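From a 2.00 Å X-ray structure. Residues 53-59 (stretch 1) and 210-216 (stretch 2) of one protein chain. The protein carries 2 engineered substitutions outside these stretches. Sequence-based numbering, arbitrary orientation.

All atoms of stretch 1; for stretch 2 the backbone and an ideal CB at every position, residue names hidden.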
# COMPACT_ATOMS: atom_id res chain seq x y z
N LYS A 53 -13.20 -0.44 10.63
CA LYS A 53 -14.21 -1.36 10.12
C LYS A 53 -15.62 -0.77 10.34
O LYS A 53 -16.48 -0.87 9.48
CB LYS A 53 -14.09 -2.73 10.77
CG LYS A 53 -15.10 -3.76 10.30
CD LYS A 53 -15.11 -5.01 11.21
CE LYS A 53 -15.52 -6.24 10.37
NZ LYS A 53 -15.78 -7.42 11.20
N ALA A 54 -15.84 -0.16 11.51
CA ALA A 54 -17.17 0.44 11.82
C ALA A 54 -17.46 1.61 10.88
O ALA A 54 -18.61 1.84 10.46
CB ALA A 54 -17.23 0.91 13.30
N ARG A 55 -16.42 2.36 10.54
CA ARG A 55 -16.60 3.55 9.74
C ARG A 55 -16.86 3.22 8.27
O ARG A 55 -17.69 3.90 7.59
CB ARG A 55 -15.44 4.50 9.92
CG ARG A 55 -15.75 5.87 9.34
CD ARG A 55 -14.51 6.60 8.98
NE ARG A 55 -14.73 7.70 8.06
CZ ARG A 55 -13.74 8.36 7.47
NH1 ARG A 55 -12.47 8.03 7.71
NH2 ARG A 55 -14.01 9.34 6.62
N LEU A 56 -16.16 2.18 7.79
CA LEU A 56 -16.37 1.62 6.45
C LEU A 56 -17.81 1.06 6.36
O LEU A 56 -18.58 1.36 5.41
CB LEU A 56 -15.32 0.52 6.13
CG LEU A 56 -15.41 -0.27 4.80
CD1 LEU A 56 -15.26 0.60 3.59
CD2 LEU A 56 -14.41 -1.47 4.69
N SER A 57 -18.19 0.26 7.34
CA SER A 57 -19.56 -0.22 7.30
C SER A 57 -20.65 0.88 7.42
O SER A 57 -21.69 0.75 6.80
CB SER A 57 -19.79 -1.40 8.23
OG SER A 57 -20.20 -0.99 9.50
N ARG A 58 -20.40 1.94 8.20
CA ARG A 58 -21.29 3.09 8.27
C ARG A 58 -21.57 3.66 6.91
O ARG A 58 -22.71 4.01 6.63
CB ARG A 58 -20.82 4.19 9.23
CG ARG A 58 -21.96 5.22 9.67
CD ARG A 58 -21.37 6.34 10.52
NE ARG A 58 -20.62 5.76 11.64
CZ ARG A 58 -19.33 5.98 11.94
NH1 ARG A 58 -18.59 6.80 11.23
NH2 ARG A 58 -18.80 5.36 13.00
N TRP A 59 -20.54 3.75 6.06
CA TRP A 59 -20.68 4.20 4.70
C TRP A 59 -21.64 3.36 3.87
O TRP A 59 -22.48 3.92 3.14
CB TRP A 59 -19.33 4.30 3.97
CG TRP A 59 -19.52 4.75 2.56
CD1 TRP A 59 -19.61 6.04 2.13
CD2 TRP A 59 -19.66 3.93 1.40
NE1 TRP A 59 -19.81 6.07 0.78
CE2 TRP A 59 -19.84 4.79 0.30
CE3 TRP A 59 -19.64 2.54 1.19
CZ2 TRP A 59 -19.99 4.31 -1.00
CZ3 TRP A 59 -19.78 2.07 -0.12
CH2 TRP A 59 -19.96 2.95 -1.20
N UNK A 210 -8.19 10.67 14.31
CA UNK A 210 -7.50 10.42 13.04
C UNK A 210 -8.15 9.44 12.07
O UNK A 210 -7.71 9.33 10.91
CB UNK A 210 -6.09 9.91 13.35
N UNK A 211 -9.18 8.72 12.50
CA UNK A 211 -9.75 7.63 11.70
C UNK A 211 -11.26 7.72 11.45
O UNK A 211 -11.75 7.33 10.39
CB UNK A 211 -9.45 6.30 12.39
N UNK A 212 -11.97 8.28 12.42
CA UNK A 212 -13.43 8.38 12.35
C UNK A 212 -13.93 9.58 13.16
O UNK A 212 -14.36 9.41 14.32
CB UNK A 212 -14.08 7.09 12.86
N UNK A 213 -13.88 10.77 12.55
CA UNK A 213 -14.34 12.04 13.18
C UNK A 213 -15.80 12.02 13.64
O UNK A 213 -16.13 12.60 14.68
CB UNK A 213 -14.16 13.20 12.19
N UNK A 214 -16.67 11.38 12.86
CA UNK A 214 -18.09 11.22 13.21
C UNK A 214 -18.28 10.52 14.57
O UNK A 214 -19.04 11.02 15.43
CB UNK A 214 -18.81 10.42 12.12
N UNK A 215 -17.57 9.41 14.78
CA UNK A 215 -17.56 8.69 16.08
C UNK A 215 -16.90 9.50 17.18
O UNK A 215 -17.36 9.54 18.31
CB UNK A 215 -16.84 7.35 15.94
N UNK A 216 -15.80 10.15 16.84
CA UNK A 216 -15.12 11.01 17.79
C UNK A 216 -16.04 12.12 18.30
O UNK A 216 -16.15 12.36 19.52
CB UNK A 216 -13.87 11.61 17.15

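Stretch 1 is a length of helix, and the side it turns to the second stretch carries Ala-54, Arg-55 and Arg-58: one small apolar residue and two long cationic arms. The second stretch passes from a loop into the first turn of another helix.

Position 210 has a phi of 80° and a psi of -10°, and its ideal CB finds nothing of stretch 1 within 5.5 Å. Positive phi by itself favours glycine, although asparagine or aspartate can also adopt it. The residue is Gly-210, which makes no contact with stretch 1.

At 211 the CA-to-CB bond points sideways, and the ideal CB again has no neighbour from stretch 1 within 5.5 Å. What stretch 1 asks for here is backbone: Arg-55 reaches out with all four chi angles near 180° and brings NH1 to 2.9 Å from the carbonyl O of 211, a weak hydrogen bond with an N-H...O angle of 129°. Since any residue supplies that oxygen, the side chain is loosely specified. Ile-211 is found, its side chain coming no nearer than 5.8 Å, from Ile-211 CB to Arg-55 NH1.

Position 212 is the most demanding. Its CA is 6.3 Å from the CA of Arg-55, the closest such pair, and its ideal CB lies 3.9 Å from Arg-55 CD and 4.8 Å from Arg-58 NH1. Two guanidinium groups are near, and the chain ahead turns into a helix whose first amide hydrogens lack backbone acceptors. A short acceptor would suit: aspartate best, with asparagine, serine or threonine able to cap but without the charge. Asp-212 does both jobs. Its CA-to-CB bond points sideways, but with chi1 at -171° its carboxylate comes nearer to stretch 1. OD2 receives Arg-58 NH2 at 2.7 Å, the short leg of a salt bridge, and OD1 receives Arg-58 NH1 at 2.9 Å, so the carboxylate meets the guanidinium through two nitrogens. Asp-212 OD1 also accepts from the backbone N of position 215 at 3.1 Å and 168°, the capping bond. One side chain thus ties the new helix to the old one.

Position 213 points sideways, with no atom of stretch 1 within 5.5 Å of its ideal CB. Many helix-compatible residues would fit; Ala-213 is present.

Position 214 points toward stretch 1, and its ideal CB is already 3.7 Å from Arg-58 NH1. A small side chain sits here without reaching further, and Ala-214 does so, its CB 3.8 Å from that NH1.

Position 215 also points toward stretch 1, its ideal CB 4.1 Å from Arg-58 NH2, with the methyl of Ala-54 farther along. A long, flexible apolar chain such as methionine would suit; leucine is apolar too but shorter. Met-215 extends through two t rotamers and then turns at chi3 (m), placing CE 4.0 Å from Ala-54 CB and 3.6 Å from Arg-58 NH2, at the guanidinium edge.

Position 216 is out of reach, leaving the choice open; Ser-216 continues the helix, its N bonding to Asp-212 O at 3.0 Å.

Stretch 2 (210-216) GIDAAMS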
# COMPACT_ATOMS: atom_id res chain seq x y z
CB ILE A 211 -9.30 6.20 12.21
CG1 ILE A 211 -9.89 5.83 13.56
CG2 ILE A 211 -7.77 6.13 12.35
CD1 ILE A 211 -9.22 4.58 14.18
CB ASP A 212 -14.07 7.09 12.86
CG ASP A 212 -15.57 7.03 12.62
OD1 ASP A 212 -16.19 8.08 12.33
OD2 ASP A 212 -16.14 5.94 12.77
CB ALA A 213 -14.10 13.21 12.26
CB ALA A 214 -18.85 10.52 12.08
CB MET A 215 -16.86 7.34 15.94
CG MET A 215 -16.83 6.51 17.24
SD MET A 215 -16.09 4.87 17.15
CE MET A 215 -16.84 4.08 15.73
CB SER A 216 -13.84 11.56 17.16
OG SER A 216 -13.02 12.12 18.16
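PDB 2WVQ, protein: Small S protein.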